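PDB 5FS4: AP205 bacteriophage COAT protein from Acinetobacter phage ap205, which forms the protein shell of a small single-stranded RNA bacteriophage, pairing into two-fold symmetric dimers that serve as its building units. Local coordinates for the interface of chains A and B. Residues are numbered along the deposited sequence; one frame, centred on the assembly and turned at random. Chains: chain A/B, AP205 bacteriophage COAT protein.

The interface of chains A and B. Residues chain A 34, 49, 53, 85, 89, 92, 95-96; chain B 110-111, 113, 115-118.
The ring of B:Phe110 carries both branches of A:Ile85 on one face: CD1 sits 4.0 Å above the plane and over its centre, CG2 toward the CE1–CZ end. A:Leu92 CD1 and A:Lys96 CG flank the border from the other side, the latter 3.8 Å from B:Phe110 CE2, and A:Leu95 crosses at the CZ tip. The phenylalanine is the second-to-last residue of helix 92-111 of chain B; with CG anti to the backbone N (chi1 179°), it plunges between the strands and helix 92-111 of chain A. At the root of the ring, A:Tyr53 crosses at about a right angle, its phenol OH 3.7 Å from B:Phe110 CB.

The 3-10 turn 115-117 of chain B continues the apolar seam. A:Leu92 straddles it: CD1 rests on B:Gly116 CA, while CD2 packs 3.6 Å from CD2 of B:Leu117, whose side chain crosses it nearly at right angles. Beside them, A:Val49 sets CG2 3.5 Å from the carbonyl O of B:Gly116, and A:Leu34 CD1 presses on the backbone of B:Gly118, where no side chain intervenes.

The patch is one part of the two-fold dimer interface, repeated with the chains exchanged, each helix packing across the partner's strands as is typical of these coat proteins. At its polar margin, A:Lys96 runs extended beyond CG, passing the carbonyls of B:Phe110 and B:Ala111; its terminal amine NZ reaches a water at 2.8 Å, itself 2.8 Å from B:Gly113 O.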
# COMPACT_ATOMS: atom_id res chain seq x y z
N LEU A 34 0.63 -13.09 5.67
CA LEU A 34 1.86 -12.55 6.22
C LEU A 34 2.93 -13.60 6.08
O LEU A 34 2.67 -14.79 6.25
CB LEU A 34 1.64 -12.21 7.72
CG LEU A 34 0.50 -11.23 8.11
CD1 LEU A 34 0.60 -10.94 9.58
CD2 LEU A 34 0.49 -9.94 7.33
N VAL A 49 9.12 -9.07 7.27
CA VAL A 49 7.74 -9.46 7.25
C VAL A 49 7.25 -8.87 5.95
O VAL A 49 7.41 -7.63 5.74
CB VAL A 49 6.93 -8.86 8.41
CG1 VAL A 49 5.43 -9.16 8.17
CG2 VAL A 49 7.41 -9.38 9.76
N TYR A 53 -2.10 -7.61 1.32
CA TYR A 53 -3.44 -7.16 1.70
C TYR A 53 -4.24 -6.97 0.38
O TYR A 53 -3.86 -6.16 -0.41
CB TYR A 53 -3.33 -5.83 2.45
CG TYR A 53 -2.44 -5.91 3.74
CD1 TYR A 53 -2.97 -6.33 4.94
CD2 TYR A 53 -1.11 -5.57 3.71
CE1 TYR A 53 -2.22 -6.33 6.14
CE2 TYR A 53 -0.31 -5.63 4.86
CZ TYR A 53 -0.85 -6.05 6.08
OH TYR A 53 -0.07 -6.11 7.22
N ILE A 85 3.36 -4.91 1.78
CA ILE A 85 4.29 -4.10 2.62
C ILE A 85 5.38 -5.01 3.10
O ILE A 85 5.10 -6.06 3.66
CB ILE A 85 3.57 -3.53 3.84
CG1 ILE A 85 2.61 -2.46 3.37
CG2 ILE A 85 4.54 -2.94 4.85
CD1 ILE A 85 1.57 -2.05 4.41
N ALA A 89 10.65 -6.27 10.86
CA ALA A 89 9.96 -5.91 12.08
C ALA A 89 10.76 -4.91 12.91
O ALA A 89 10.20 -4.01 13.57
CB ALA A 89 9.63 -7.17 12.88
N LEU A 92 10.02 -1.42 12.05
CA LEU A 92 8.59 -1.20 11.87
C LEU A 92 8.10 0.26 12.09
O LEU A 92 7.19 0.73 11.40
CB LEU A 92 7.82 -2.15 12.77
CG LEU A 92 6.29 -1.97 12.67
CD1 LEU A 92 5.89 -2.32 11.23
CD2 LEU A 92 5.60 -2.85 13.67
N LEU A 95 8.79 1.87 8.84
CA LEU A 95 7.97 1.26 7.80
C LEU A 95 6.53 1.78 7.90
O LEU A 95 5.89 2.00 6.91
CB LEU A 95 8.03 -0.28 7.91
CG LEU A 95 7.39 -1.12 6.81
CD1 LEU A 95 8.06 -1.02 5.44
CD2 LEU A 95 7.40 -2.55 7.32
N LYS A 96 6.04 2.02 9.12
CA LYS A 96 4.79 2.76 9.29
C LYS A 96 4.76 4.14 8.62
O LYS A 96 3.77 4.49 7.98
CB LYS A 96 4.39 2.82 10.77
CG LYS A 96 3.94 1.49 11.25
CD LYS A 96 3.66 1.51 12.75
CE LYS A 96 3.10 0.16 13.14
NZ LYS A 96 3.09 0.02 14.61
N PHE B 110 -2.11 -3.23 10.14
CA PHE B 110 -0.72 -2.80 10.08
C PHE B 110 -0.38 -1.49 10.84
O PHE B 110 0.67 -1.43 11.52
CB PHE B 110 -0.28 -2.67 8.61
CG PHE B 110 1.13 -2.22 8.45
CD1 PHE B 110 2.16 -3.13 8.49
CD2 PHE B 110 1.46 -0.83 8.28
CE1 PHE B 110 3.50 -2.72 8.35
CE2 PHE B 110 2.77 -0.43 8.15
CZ PHE B 110 3.79 -1.35 8.18
N ALA B 111 -1.19 -0.45 10.66
CA ALA B 111 -0.88 0.89 11.21
C ALA B 111 -1.02 0.91 12.74
O ALA B 111 -0.12 1.34 13.47
CB ALA B 111 -1.78 1.95 10.63
N GLY B 113 -2.34 -2.23 14.30
CA GLY B 113 -2.24 -3.61 14.78
C GLY B 113 -0.80 -4.11 14.73
O GLY B 113 0.17 -3.31 14.63
N ALA B 115 0.38 -6.55 12.48
CA ALA B 115 0.65 -7.30 11.27
C ALA B 115 2.07 -7.01 10.77
O ALA B 115 2.74 -7.90 10.25
CB ALA B 115 -0.36 -7.01 10.21
N GLY B 116 2.59 -5.83 11.10
CA GLY B 116 3.97 -5.54 10.78
C GLY B 116 5.01 -6.33 11.57
O GLY B 116 6.16 -6.47 11.11
N LEU B 117 4.60 -6.87 12.72
CA LEU B 117 5.42 -7.85 13.48
C LEU B 117 5.24 -9.30 12.97
O LEU B 117 5.93 -10.24 13.43
CB LEU B 117 5.03 -7.75 14.97
CG LEU B 117 5.28 -6.40 15.64
CD1 LEU B 117 5.02 -6.48 17.14
CD2 LEU B 117 6.69 -5.85 15.40
N GLY B 118 4.33 -9.49 12.02
CA GLY B 118 4.06 -10.82 11.44
C GLY B 118 2.90 -11.61 12.02
O GLY B 118 2.79 -12.79 11.75
O HOH W 1 0.91 -1.07 16.07